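Local coordinates for ferulic acid esterase, AmCE1/Fae1A (Anaeromyces mucronatus, PDB 5CXX), which probably hydrolyses feruloyl esters as an alpha/beta-hydrolase of carbohydrate esterase family 1, and binds ferulic acid in its pocket, at residues Gly20-Thr25 with Leu46-Asp51; Gly177-Ala182 with Leu215-Thr220; Thr220-Val225 with Ala251-Asn256. One frame throughout, in Å; residues are numbered along the deposited sequence.

Interaction 1: Gly20-Thr25 with Leu46-Asp51; sequences GVEYPT and LPVGYD
V48 reaches across to the chain at Y23 and P24, its CG2 lying 3.7 Å from P24 N and equally near Y23 C. The P24 ring crosses the valine at about a right angle, with CD 4.0 Å from V48 CG2. The other branch, CG1, set anti to the backbone N (chi1 170°), meets E22, whose OE1 lies 3.7 Å from V48 CG1; this is van der Waals contact with the aliphatic branch. P24 CB also sits 3.2 Å from L46 O.

No direct hydrogen bond joins the segments, and two waters do the work instead. One accepts from T25 N and donates to L46 O (2.7 Å from that oxygen); the other donates to T25 O and accepts from L46 N. Behind this layer, a type II turn from P47 to Y50, closed by Y50 N to P47 O, presents V48, while L46 CD1 packs over one face of the Y50 ring toward its rim.

T25 leads into strand 26-33 and L46 follows its antiparallel neighbour 38-45, so the waters span the two loops just beyond that pair. P24 and Y23 rest on T83 of helix 77-87, and L46 and P47 on I95 of strand 95-99.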
ATOM      1  N   GLY A  20     -20.278  16.291  10.946  1.00 24.80           N
ATOM      2  CA  GLY A  20     -19.749  17.659  11.090  1.00 25.48           C
ATOM      3  C   GLY A  20     -18.285  17.807  10.609  1.00 24.67           C
ATOM      4  O   GLY A  20     -17.779  18.907  10.623  1.00 29.58           O
ATOM      5  N   VAL A  21     -17.609  16.732  10.209  1.00 23.45           N
ATOM      6  CA  VAL A  21     -16.237  16.782   9.694  1.00 22.69           C
ATOM      7  C   VAL A  21     -16.294  16.595   8.185  1.00 26.90           C
ATOM      8  O   VAL A  21     -17.005  15.682   7.717  1.00 24.87           O
ATOM      9  CB  VAL A  21     -15.349  15.671  10.336  1.00 23.41           C
ATOM     10  CG1 VAL A  21     -13.937  15.654   9.718  1.00 23.87           C
ATOM     11  CG2 VAL A  21     -15.328  15.847  11.844  1.00 26.14           C
ATOM     12  N   GLU A  22     -15.588  17.428   7.420  1.00 25.46           N
ATOM     13  CA  GLU A  22     -15.485  17.219   5.957  1.00 23.45           C
ATOM     14  C   GLU A  22     -14.473  16.162   5.599  1.00 24.44           C
ATOM     15  O   GLU A  22     -13.353  16.165   6.147  1.00 24.09           O
ATOM     16  CB  GLU A  22     -15.086  18.520   5.254  1.00 30.97           C
ATOM     17  CG  GLU A  22     -16.112  19.582   5.372  1.00 47.50           C
ATOM     18  CD  GLU A  22     -15.922  20.654   4.321  1.00 56.88           C
ATOM     19  OE1 GLU A  22     -14.784  21.155   4.170  1.00 53.94           O
ATOM     20  OE2 GLU A  22     -16.922  20.980   3.639  1.00 65.73           O
ATOM     21  N   TYR A  23     -14.841  15.289   4.669  1.00 23.40           N
ATOM     22  CA  TYR A  23     -13.908  14.273   4.158  1.00 22.48           C
ATOM     23  C   TYR A  23     -13.604  14.499   2.690  1.00 21.64           C
ATOM     24  O   TYR A  23     -14.424  15.048   1.957  1.00 23.02           O
ATOM     25  CB  TYR A  23     -14.481  12.830   4.392  1.00 20.93           C
ATOM     26  CG  TYR A  23     -14.490  12.580   5.881  1.00 19.86           C
ATOM     27  CD1 TYR A  23     -13.346  12.051   6.536  1.00 20.31           C
ATOM     28  CD2 TYR A  23     -15.605  12.924   6.642  1.00 20.65           C
ATOM     29  CE1 TYR A  23     -13.313  11.893   7.958  1.00 21.71           C
ATOM     30  CE2 TYR A  23     -15.600  12.791   8.036  1.00 20.44           C
ATOM     31  CZ  TYR A  23     -14.465  12.272   8.690  1.00 19.81           C
ATOM     32  OH  TYR A  23     -14.516  12.178  10.066  1.00 22.68           O
ATOM     33  N   PRO A  24     -12.432  14.028   2.227  1.00 21.43           N
ATOM     34  CA  PRO A  24     -12.122  14.176   0.808  1.00 22.96           C
ATOM     35  C   PRO A  24     -12.932  13.201  -0.010  1.00 23.58           C
ATOM     36  O   PRO A  24     -13.526  12.269   0.539  1.00 23.54           O
ATOM     37  CB  PRO A  24     -10.665  13.788   0.679  1.00 24.56           C
ATOM     38  CG  PRO A  24     -10.380  13.012   1.908  1.00 26.82           C
ATOM     39  CD  PRO A  24     -11.338  13.407   2.994  1.00 21.93           C
ATOM     40  N   THR A  25     -12.999  13.482  -1.294  1.00 24.80           N
ATOM     41  CA  THR A  25     -13.710  12.587  -2.207  0.78 25.40           C
ATOM     42  C   THR A  25     -12.772  12.085  -3.288  1.00 24.57           C
ATOM     43  O   THR A  25     -11.773  12.716  -3.646  1.00 25.92           O
ATOM     44  CB  THR A  25     -14.897  13.291  -2.878  0.78 28.64           C
ATOM     45  OG1 THR A  25     -14.390  14.369  -3.659  0.78 28.48           O
ATOM     46  CG2 THR A  25     -15.830  13.873  -1.853  0.78 29.55           C
ATOM     47  N   LEU A  46      -7.847  14.138  -3.506  1.00 20.70           N
ATOM     48  CA  LEU A  46      -7.176  15.364  -3.054  1.00 21.37           C
ATOM     49  C   LEU A  46      -7.610  15.719  -1.648  1.00 21.75           C
ATOM     50  O   LEU A  46      -8.733  15.453  -1.278  1.00 24.93           O
ATOM     51  CB  LEU A  46      -7.496  16.503  -4.015  1.00 22.01           C
ATOM     52  CG  LEU A  46      -6.997  16.228  -5.447  1.00 22.25           C
ATOM     53  CD1 LEU A  46      -7.487  17.326  -6.415  1.00 25.05           C
ATOM     54  CD2 LEU A  46      -5.432  15.987  -5.566  1.00 23.31           C
ATOM     55  N   PRO A  47      -6.718  16.347  -0.874  1.00 22.87           N
ATOM     56  CA  PRO A  47      -7.066  16.668   0.511  1.00 24.36           C
ATOM     57  C   PRO A  47      -8.161  17.742   0.544  1.00 26.40           C
ATOM     58  O   PRO A  47      -8.338  18.494  -0.399  1.00 26.30           O
ATOM     59  CB  PRO A  47      -5.747  17.186   1.102  1.00 25.33           C
ATOM     60  CG  PRO A  47      -5.047  17.785  -0.085  1.00 24.20           C
ATOM     61  CD  PRO A  47      -5.338  16.721  -1.190  1.00 24.88           C
ATOM     62  N   VAL A  48      -8.886  17.774   1.646  1.00 25.85           N
ATOM     63  CA  VAL A  48      -9.872  18.821   1.856  1.00 25.98           C
ATOM     64  C   VAL A  48      -9.167  20.164   1.745  1.00 28.93           C
ATOM     65  O   VAL A  48      -8.122  20.349   2.382  1.00 29.35           O
ATOM     66  CB  VAL A  48     -10.521  18.658   3.237  1.00 30.94           C
ATOM     67  CG1 VAL A  48     -11.370  19.868   3.579  1.00 34.18           C
ATOM     68  CG2 VAL A  48     -11.362  17.369   3.257  1.00 30.18           C
ATOM     69  N   GLY A  49      -9.732  21.110   0.975  1.00 29.91           N
ATOM     70  CA  GLY A  49      -9.100  22.415   0.859  1.00 31.75           C
ATOM     71  C   GLY A  49      -7.867  22.453  -0.018  1.00 34.89           C
ATOM     72  O   GLY A  49      -7.111  23.417   0.033  1.00 36.04           O
ATOM     73  N   TYR A  50      -7.671  21.421  -0.827  1.00 30.10           N
ATOM     74  CA  TYR A  50      -6.544  21.344  -1.787  1.00 27.95           C
ATOM     75  C   TYR A  50      -6.339  22.676  -2.466  1.00 32.29           C
ATOM     76  O   TYR A  50      -7.284  23.249  -3.021  1.00 33.22           O
ATOM     77  CB  TYR A  50      -6.800  20.285  -2.857  1.00 28.98           C
ATOM     78  CG  TYR A  50      -5.770  20.222  -3.973  1.00 25.28           C
ATOM     79  CD1 TYR A  50      -4.530  19.564  -3.794  1.00 25.16           C
ATOM     80  CD2 TYR A  50      -6.075  20.724  -5.243  1.00 28.31           C
ATOM     81  CE1 TYR A  50      -3.598  19.474  -4.846  1.00 27.57           C
ATOM     82  CE2 TYR A  50      -5.163  20.626  -6.310  1.00 29.26           C
ATOM     83  CZ  TYR A  50      -3.918  19.992  -6.090  1.00 28.27           C
ATOM     84  OH  TYR A  50      -3.051  19.894  -7.170  1.00 28.75           O
ATOM     85  N   ASP A  51      -5.104  23.168  -2.387  1.00 31.97           N
ATOM     86  CA  ASP A  51      -4.713  24.491  -2.893  1.00 32.76           C
ATOM     87  C   ASP A  51      -3.537  24.265  -3.825  1.00 35.33           C
ATOM     88  O   ASP A  51      -2.508  23.740  -3.394  1.00 33.13           O
ATOM     89  CB  ASP A  51      -4.334  25.357  -1.730  1.00 33.27           C
ATOM     90  CG  ASP A  51      -3.882  26.744  -2.138  1.00 40.04           C
ATOM     91  OD1 ASP A  51      -3.623  26.988  -3.333  1.00 40.23           O
ATOM     92  OD2 ASP A  51      -3.781  27.595  -1.236  1.00 41.29           O
TER
HETATM   93  O   HOH W   1     -11.289  15.792  -2.044  1.00 28.23           O
HETATM   94  O   HOH W   2     -10.311  14.570  -5.090  1.00 30.62           O

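Interaction 2: Gly177-Ala182 with Leu215-Thr220; sequences GAFAPA and LIDCGT. With FER (3-(4-hydroxy-3-methoxyphenyl)-2-propenoic acid), chain D.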
ATOM      1  N   GLY A 177       3.991   0.286   3.675  1.00 17.83           N
ATOM      2  CA  GLY A 177       3.008  -0.302   4.563  1.00 18.83           C
ATOM      3  C   GLY A 177       2.431  -1.540   3.928  1.00 19.52           C
ATOM      4  O   GLY A 177       1.926  -1.540   2.801  1.00 19.37           O
ATOM      5  N   ALA A 178       2.430  -2.636   4.670  1.00 15.64           N
ATOM      6  CA  ALA A 178       2.007  -3.900   4.095  1.00 15.74           C
ATOM      7  C   ALA A 178       0.969  -4.523   5.012  1.00 16.67           C
ATOM      8  O   ALA A 178       1.341  -5.023   6.103  1.00 17.00           O
ATOM      9  CB  ALA A 178       3.218  -4.874   3.918  1.00 17.97           C
ATOM     10  N   PHE A 179      -0.307  -4.518   4.612  1.00 16.92           N
ATOM     11  CA  PHE A 179      -1.366  -5.055   5.473  1.00 16.35           C
ATOM     12  C   PHE A 179      -1.738  -6.423   4.954  1.00 16.57           C
ATOM     13  O   PHE A 179      -2.303  -6.547   3.859  1.00 17.24           O
ATOM     14  CB  PHE A 179      -2.586  -4.083   5.498  1.00 17.24           C
ATOM     15  CG  PHE A 179      -2.180  -2.610   5.587  1.00 15.73           C
ATOM     16  CD1 PHE A 179      -1.087  -2.207   6.360  1.00 16.41           C
ATOM     17  CD2 PHE A 179      -2.877  -1.641   4.813  1.00 17.04           C
ATOM     18  CE1 PHE A 179      -0.667  -0.898   6.377  1.00 16.53           C
ATOM     19  CE2 PHE A 179      -2.478  -0.297   4.860  1.00 18.20           C
ATOM     20  CZ  PHE A 179      -1.361   0.091   5.634  1.00 16.58           C
ATOM     21  N   ALA A 180      -1.324  -7.444   5.711  1.00 16.65           N
ATOM     22  CA  ALA A 180      -1.552  -8.864   5.373  1.00 16.50           C
ATOM     23  C   ALA A 180      -0.969  -9.225   4.011  1.00 17.20           C
ATOM     24  O   ALA A 180      -1.690  -9.770   3.158  1.00 18.21           O
ATOM     25  CB  ALA A 180      -3.053  -9.234   5.438  1.00 19.03           C
ATOM     26  N   PRO A 181       0.330  -9.012   3.805  1.00 17.00           N
ATOM     27  CA  PRO A 181       0.925  -9.316   2.491  1.00 17.56           C
ATOM     28  C   PRO A 181       0.881 -10.807   2.086  1.00 20.93           C
ATOM     29  O   PRO A 181       1.020 -11.731   2.881  1.00 19.88           O
ATOM     30  CB  PRO A 181       2.398  -8.847   2.662  1.00 16.68           C
ATOM     31  CG  PRO A 181       2.692  -8.996   4.170  1.00 17.93           C
ATOM     32  CD  PRO A 181       1.339  -8.454   4.748  1.00 18.79           C
ATOM     33  N   ALA A 182       0.639 -10.990   0.786  1.00 17.54           N
ATOM     34  CA  ALA A 182       0.508 -12.302   0.169  1.00 17.49           C
ATOM     35  C   ALA A 182       1.848 -13.051   0.081  1.00 17.11           C
ATOM     36  O   ALA A 182       2.916 -12.402   0.038  1.00 18.89           O
ATOM     37  CB  ALA A 182      -0.111 -12.084  -1.268  1.00 17.18           C
ATOM     38  N   LEU A 215       6.256  -0.986   7.653  1.00 18.77           N
ATOM     39  CA  LEU A 215       5.307  -1.511   8.643  1.00 18.19           C
ATOM     40  C   LEU A 215       4.579  -2.657   8.039  1.00 20.57           C
ATOM     41  O   LEU A 215       4.090  -2.536   6.908  1.00 19.86           O
ATOM     42  CB  LEU A 215       4.310  -0.434   9.063  1.00 19.89           C
ATOM     43  CG  LEU A 215       3.186  -0.805  10.059  1.00 20.57           C
ATOM     44  CD1 LEU A 215       2.772   0.421  10.917  1.00 21.46           C
ATOM     45  CD2 LEU A 215       1.919  -1.448   9.369  1.00 20.98           C
ATOM     46  N   ILE A 216       4.414  -3.733   8.803  1.00 18.15           N
ATOM     47  CA  ILE A 216       3.716  -4.920   8.330  1.00 17.28           C
ATOM     48  C   ILE A 216       2.744  -5.344   9.425  1.00 18.41           C
ATOM     49  O   ILE A 216       3.117  -5.368  10.620  1.00 18.18           O
ATOM     50  CB  ILE A 216       4.681  -6.097   8.091  1.00 19.16           C
ATOM     51  CG1 ILE A 216       5.739  -5.735   7.087  1.00 21.14           C
ATOM     52  CG2 ILE A 216       3.876  -7.330   7.606  1.00 18.71           C
ATOM     53  CD1 ILE A 216       6.798  -6.891   6.927  1.00 22.10           C
ATOM     54  N   ASP A 217       1.484  -5.659   9.037  1.00 18.47           N
ATOM     55  CA  ASP A 217       0.580  -6.298  10.006  1.00 18.64           C
ATOM     56  C   ASP A 217      -0.153  -7.451   9.382  1.00 18.46           C
ATOM     57  O   ASP A 217      -0.027  -7.726   8.159  1.00 18.07           O
ATOM     58  CB  ASP A 217      -0.421  -5.289  10.699  1.00 18.00           C
ATOM     59  CG  ASP A 217      -1.727  -5.011   9.885  1.00 20.28           C
ATOM     60  OD1 ASP A 217      -1.689  -5.061   8.662  1.00 20.88           O
ATOM     61  OD2 ASP A 217      -2.784  -4.754  10.527  1.00 18.24           O
ATOM     62  N   CYS A 218      -0.873  -8.158  10.237  1.00 18.22           N
ATOM     63  CA  CYS A 218      -1.722  -9.264   9.777  1.00 18.11           C
ATOM     64  C   CYS A 218      -2.637  -9.685  10.904  1.00 18.15           C
ATOM     65  O   CYS A 218      -2.229  -9.624  12.072  1.00 19.42           O
ATOM     66  CB  CYS A 218      -0.862 -10.485   9.339  1.00 18.90           C
ATOM     67  SG  CYS A 218      -1.816 -11.756   8.418  1.00 20.41           S
ATOM     68  N   GLY A 219      -3.868 -10.130  10.594  1.00 19.78           N
ATOM     69  CA  GLY A 219      -4.681 -10.816  11.576  1.00 19.99           C
ATOM     70  C   GLY A 219      -3.972 -12.082  12.088  1.00 23.58           C
ATOM     71  O   GLY A 219      -3.183 -12.719  11.382  1.00 22.30           O
ATOM     72  N   THR A 220      -4.318 -12.513  13.288  1.00 21.05           N
ATOM     73  CA  THR A 220      -3.746 -13.778  13.817  1.00 21.47           C
ATOM     74  C   THR A 220      -4.416 -14.988  13.118  1.00 25.54           C
ATOM     75  O   THR A 220      -3.895 -16.091  13.168  1.00 27.68           O
ATOM     76  CB  THR A 220      -3.958 -13.937  15.314  1.00 24.50           C
ATOM     77  OG1 THR A 220      -5.340 -13.743  15.587  1.00 24.15           O
ATOM     78  CG2 THR A 220      -3.124 -12.858  16.083  1.00 25.43           C
TER
HETATM   79  C4  FER D 301      -1.630 -16.834  -2.896  1.00 19.73           C
HETATM   80  C5  FER D 301      -2.724 -16.677  -1.997  1.00 21.99           C
HETATM   81  C6  FER D 301      -3.327 -15.460  -1.875  1.00 21.00           C
HETATM   82  C3  FER D 301      -1.146 -15.699  -3.573  1.00 18.96           C
HETATM   83  C2  FER D 301      -1.753 -14.475  -3.483  1.00 18.19           C
HETATM   84  C1  FER D 301      -2.828 -14.342  -2.623  1.00 19.78           C
HETATM   85  C10 FER D 301       0.516 -14.772  -4.863  1.00 21.00           C
HETATM   86  C7  FER D 301      -3.498 -13.013  -2.546  1.00 20.56           C
HETATM   87  C8  FER D 301      -4.723 -12.804  -2.034  1.00 18.94           C
HETATM   88  C9  FER D 301      -5.273 -11.379  -2.025  1.00 21.10           C
HETATM   89  O1  FER D 301      -4.632 -10.391  -2.505  1.00 19.87           O
HETATM   90  O2  FER D 301      -6.425 -11.195  -1.551  1.00 24.99           O
HETATM   91  O4  FER D 301      -0.952 -17.998  -3.098  1.00 22.54           O
HETATM   92  O3  FER D 301      -0.074 -15.970  -4.371  1.00 20.39           O
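F179 and D217 meet on one face of two parallel strands, with the ring and carboxylate planes perpendicular. A chi1 of 85° places D217 CG between its backbone N and carbonyl carbon, and from there OD1 comes within 3.2 Å of F179 CA and 3.4 Å of F179 CB; this oxygen is buried and has no polar partner in the model. With F179 CG beside its own backbone N (chi1 -42°), the ring lies back along its strand, where CE1 would crowd a CB on G177, and receives L215 CD2 at its edge, 4.0 Å from F179 CE1.

On the other face A178 CB touches I216 CG1 at 4.1 Å. The second isoleucine branch, CG2, packs against P181 CD at 4.0 Å, the two side chains crossing at about a right angle. A180 takes left-handed backbone angles as the strand gives out, and its CB meets C218 SG.

Three backbone hydrogen bonds join the strands: A178 N to L215 O at 2.8 Å, D217 N to A178 O at 3.0 Å, and A180 N to D217 O at 2.8 Å. Farther on, A182 CB lies against FER C2, in the ferulic acid pocket.

These are inner strands of the alpha/beta-hydrolase sheet, flanked by strands 150-155 and 244-248. Helix 157-168 packs on A178 and P181, and helix 228-238 on P181, I216 and C218.

Interaction 3: Thr220-Val225 with Ala251-Asn256; sequences TNDSVV and ADHDWN. With FER (3-(4-hydroxy-3-methoxyphenyl)-2-propenoic acid), chain D.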
ATOM      1  N   THR A 220      -4.318 -12.513  13.288  1.00 21.05           N
ATOM      2  CA  THR A 220      -3.746 -13.778  13.817  1.00 21.47           C
ATOM      3  C   THR A 220      -4.416 -14.988  13.118  1.00 25.54           C
ATOM      4  O   THR A 220      -3.895 -16.091  13.168  1.00 27.68           O
ATOM      5  CB  THR A 220      -3.958 -13.937  15.314  1.00 24.50           C
ATOM      6  OG1 THR A 220      -5.340 -13.743  15.587  1.00 24.15           O
ATOM      7  CG2 THR A 220      -3.124 -12.858  16.083  1.00 25.43           C
ATOM      8  N   ASN A 221      -5.535 -14.755  12.420  1.00 23.77           N
ATOM      9  CA  ASN A 221      -6.331 -15.868  11.886  1.00 23.37           C
ATOM     10  C   ASN A 221      -6.684 -15.595  10.435  1.00 21.91           C
ATOM     11  O   ASN A 221      -7.842 -15.756  10.029  1.00 25.18           O
ATOM     12  CB  ASN A 221      -7.603 -16.067  12.688  1.00 29.92           C
ATOM     13  CG  ASN A 221      -7.301 -16.522  14.119  1.00 38.75           C
ATOM     14  OD1 ASN A 221      -6.902 -15.722  14.977  1.00 38.27           O
ATOM     15  ND2 ASN A 221      -7.407 -17.830  14.355  1.00 42.49           N
ATOM     16  N   ASP A 222      -5.674 -15.179   9.666  1.00 21.01           N
ATOM     17  CA  ASP A 222      -5.909 -14.810   8.269  1.00 21.31           C
ATOM     18  C   ASP A 222      -5.892 -16.118   7.454  1.00 24.80           C
ATOM     19  O   ASP A 222      -4.832 -16.726   7.273  1.00 23.61           O
ATOM     20  CB  ASP A 222      -4.839 -13.817   7.771  1.00 22.79           C
ATOM     21  CG  ASP A 222      -5.173 -13.287   6.394  1.00 20.97           C
ATOM     22  OD1 ASP A 222      -5.487 -14.109   5.497  1.00 22.30           O
ATOM     23  OD2 ASP A 222      -5.110 -12.065   6.186  1.00 20.36           O
ATOM     24  N   SER A 223      -7.068 -16.474   6.931  1.00 22.29           N
ATOM     25  CA  SER A 223      -7.283 -17.734   6.219  1.00 26.28           C
ATOM     26  C   SER A 223      -6.752 -17.670   4.752  1.00 25.98           C
ATOM     27  O   SER A 223      -6.700 -18.735   4.062  1.00 29.45           O
ATOM     28  CB  SER A 223      -8.792 -18.064   6.201  1.00 26.56           C
ATOM     29  OG  SER A 223      -9.461 -17.020   5.542  1.00 32.22           O
ATOM     30  N   VAL A 224      -6.317 -16.498   4.293  1.00 22.37           N
ATOM     31  CA  VAL A 224      -5.917 -16.337   2.890  1.00 20.47           C
ATOM     32  C   VAL A 224      -4.385 -16.269   2.784  1.00 22.63           C
ATOM     33  O   VAL A 224      -3.827 -16.963   1.909  1.00 23.15           O
ATOM     34  CB  VAL A 224      -6.524 -15.092   2.279  1.00 22.52           C
ATOM     35  CG1 VAL A 224      -6.017 -14.783   0.818  1.00 22.13           C
ATOM     36  CG2 VAL A 224      -8.060 -15.245   2.283  1.00 25.19           C
ATOM     37  N   VAL A 225      -3.738 -15.473   3.652  1.00 19.20           N
ATOM     38  CA  VAL A 225      -2.278 -15.389   3.548  1.00 20.72           C
ATOM     39  C   VAL A 225      -1.559 -16.037   4.747  1.00 22.49           C
ATOM     40  O   VAL A 225      -0.353 -16.093   4.739  1.00 19.65           O
ATOM     41  CB  VAL A 225      -1.771 -13.914   3.370  1.00 18.64           C
ATOM     42  CG1 VAL A 225      -2.416 -13.265   2.084  1.00 20.72           C
ATOM     43  CG2 VAL A 225      -2.040 -13.010   4.617  1.00 20.17           C
ATOM     44  N   ALA A 251      -8.327 -11.322  14.080  1.00 22.42           N
ATOM     45  CA  ALA A 251      -8.696 -10.866  12.747  1.00 21.95           C
ATOM     46  C   ALA A 251      -8.306 -11.816  11.632  1.00 21.33           C
ATOM     47  O   ALA A 251      -7.380 -12.611  11.729  1.00 22.98           O
ATOM     48  CB  ALA A 251      -8.105  -9.480  12.463  1.00 22.07           C
ATOM     49  N   ASP A 252      -9.115 -11.762  10.578  1.00 23.68           N
ATOM     50  CA  ASP A 252      -8.930 -12.596   9.397  1.00 24.15           C
ATOM     51  C   ASP A 252      -8.501 -11.665   8.263  1.00 21.06           C
ATOM     52  O   ASP A 252      -7.970 -10.574   8.501  1.00 22.40           O
ATOM     53  CB  ASP A 252     -10.251 -13.320   9.094  1.00 24.09           C
ATOM     54  CG  ASP A 252     -10.100 -14.632   8.289  1.00 26.84           C
ATOM     55  OD1 ASP A 252      -9.397 -14.685   7.247  1.00 23.99           O
ATOM     56  OD2 ASP A 252     -10.812 -15.615   8.643  1.00 28.23           O
ATOM     57  N   HIS A 253      -8.727 -12.092   7.016  1.00 20.45           N
ATOM     58  CA  HIS A 253      -8.405 -11.301   5.821  0.57 21.38           C
ATOM     59  C   HIS A 253      -9.533 -10.253   5.664  1.00 21.44           C
ATOM     60  O   HIS A 253     -10.489 -10.441   4.899  1.00 26.54           O
ATOM     61  CB  HIS A 253      -8.300 -12.226   4.588  0.57 21.83           C
ATOM     62  CG  HIS A 253      -7.235 -11.831   3.586  0.57 21.55           C
ATOM     63  ND1 HIS A 253      -5.905 -11.608   3.923  0.57 23.27           N
ATOM     64  CD2 HIS A 253      -7.324 -11.620   2.248  0.57 18.86           C
ATOM     65  CE1 HIS A 253      -5.228 -11.293   2.846  0.57 19.14           C
ATOM     66  NE2 HIS A 253      -6.071 -11.295   1.809  0.57 25.08           N
ATOM     67  N   ASP A 254      -9.466  -9.192   6.469  1.00 19.84           N
ATOM     68  CA  ASP A 254     -10.653  -8.349   6.615  1.00 22.88           C
ATOM     69  C   ASP A 254     -10.313  -6.894   6.945  1.00 20.12           C
ATOM     70  O   ASP A 254      -9.121  -6.502   7.067  1.00 19.88           O
ATOM     71  CB  ASP A 254     -11.594  -8.961   7.713  1.00 22.81           C
ATOM     72  CG  ASP A 254     -10.981  -8.972   9.130  1.00 26.03           C
ATOM     73  OD1 ASP A 254     -10.194  -8.089   9.515  1.00 23.57           O
ATOM     74  OD2 ASP A 254     -11.266  -9.926   9.925  1.00 28.21           O
ATOM     75  N   TRP A 255     -11.384  -6.105   7.104  1.00 20.12           N
ATOM     76  CA  TRP A 255     -11.182  -4.668   7.254  1.00 19.09           C
ATOM     77  C   TRP A 255     -10.698  -4.313   8.659  1.00 19.97           C
ATOM     78  O   TRP A 255     -10.207  -3.193   8.852  1.00 19.46           O
ATOM     79  CB  TRP A 255     -12.495  -3.935   6.936  1.00 19.22           C
ATOM     80  CG  TRP A 255     -12.672  -3.779   5.457  1.00 18.34           C
ATOM     81  CD1 TRP A 255     -13.589  -4.437   4.635  1.00 18.52           C
ATOM     82  CD2 TRP A 255     -11.985  -2.839   4.614  1.00 19.90           C
ATOM     83  NE1 TRP A 255     -13.458  -4.009   3.349  1.00 19.85           N
ATOM     84  CE2 TRP A 255     -12.501  -3.019   3.300  1.00 20.78           C
ATOM     85  CE3 TRP A 255     -10.988  -1.867   4.837  1.00 19.44           C
ATOM     86  CZ2 TRP A 255     -12.068  -2.257   2.217  1.00 20.27           C
ATOM     87  CZ3 TRP A 255     -10.543  -1.106   3.725  1.00 18.74           C
ATOM     88  CH2 TRP A 255     -11.100  -1.316   2.447  1.00 18.90           C
ATOM     89  N   ASN A 256     -10.851  -5.229   9.636  1.00 19.89           N
ATOM     90  CA  ASN A 256     -10.177  -4.986  10.928  1.00 20.55           C
ATOM     91  C   ASN A 256      -8.658  -4.996  10.758  1.00 21.83           C
ATOM     92  O   ASN A 256      -7.987  -4.101  11.313  1.00 21.24           O
ATOM     93  CB  ASN A 256     -10.661  -6.006  11.987  1.00 20.45           C
ATOM     94  CG  ASN A 256     -12.114  -5.738  12.441  1.00 34.82           C
ATOM     95  OD1 ASN A 256     -12.553  -4.576  12.453  1.00 32.72           O
ATOM     96  ND2 ASN A 256     -12.871  -6.801  12.818  1.00 33.28           N
TER
HETATM   97  C4  FER D 301      -1.630 -16.834  -2.896  1.00 19.73           C
HETATM   98  C5  FER D 301      -2.724 -16.677  -1.997  1.00 21.99           C
HETATM   99  C6  FER D 301      -3.327 -15.460  -1.875  1.00 21.00           C
HETATM  100  C3  FER D 301      -1.146 -15.699  -3.573  1.00 18.96           C
HETATM  101  C2  FER D 301      -1.753 -14.475  -3.483  1.00 18.19           C
HETATM  102  C1  FER D 301      -2.828 -14.342  -2.623  1.00 19.78           C
HETATM  103  C10 FER D 301       0.516 -14.772  -4.863  1.00 21.00           C
HETATM  104  C7  FER D 301      -3.498 -13.013  -2.546  1.00 20.56           C
HETATM  105  C8  FER D 301      -4.723 -12.804  -2.034  1.00 18.94           C
HETATM  106  C9  FER D 301      -5.273 -11.379  -2.025  1.00 21.10           C
HETATM  107  O1  FER D 301      -4.632 -10.391  -2.505  1.00 19.87           O
HETATM  108  O2  FER D 301      -6.425 -11.195  -1.551  1.00 24.99           O
HETATM  109  O4  FER D 301      -0.952 -17.998  -3.098  1.00 22.54           O
HETATM  110  O3  FER D 301      -0.074 -15.970  -4.371  1.00 20.39           O
HETATM  111  O   HOH W   3      -5.191 -10.216   8.143  1.00 19.52           O
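D222 and H253 are joined by a hydrogen bond from H253 ND1 to D222 OD2 at 2.4 Å, a very short and doubtful length; H253 was modelled in two conformers, one of them described here. The carboxylate and ring planes are 71° apart. D222 OD1 accepts from V224 N, an Asx turn, and from V225 N, completing an Asx motif that fixes the carboxylate, while a water bridges D222 OD2 and D252 O.

A second polar cluster gathers on D252 OD1. S223 OG approaches its syn lone pair at 2.9 Å, H253 N its anti lone pair, and S223 N comes from above the carboxylate plane in a nearly straight bond (178°). An alanine in place of D252 would probably leave these three donors without their common acceptor and free the S223 hydroxyl to turn. A backbone hydrogen bond runs from N221 N to A251 O.

Among the apolar contacts, V224 CB makes a CH-pi contact 3.6 Å from the H253 ring centroid, and V225 CG1 lies 3.5 Å from H253 CE1.

H253 NE2 is hydrogen-bonded to S156 OG and weakly, at 3.4 Å, to FER O2 at the ring edge. The hydrogen-bonded series D222, H253, S156 is consistent with the Ser-His-Asp triad of alpha/beta-hydrolases, in which the aspartate orients the histidine for the serine.

From the N terminus, interaction 1 closes first, bringing together the two ends of a hairpin made by strands 26-33 and 38-45 at one border of the main sheet. Interaction 2 then pairs strands 175-179 and 213-219, enclosing the excursion that carries the small 188-190/194-196 sheet. Interaction 3 closes the loop containing helix 228-238 and the edge strand 244-248, joining the turn after strand 213-219 to the approach to helix 255-266. The three follow in series, none nesting or crossing. Interactions 2 and 3 share T220 and touch, with A180 CB 3.6 Å from D222 OD2, and both border ferulic acid; interaction 1 lies apart, its centre about 28 Å from that of interaction 2.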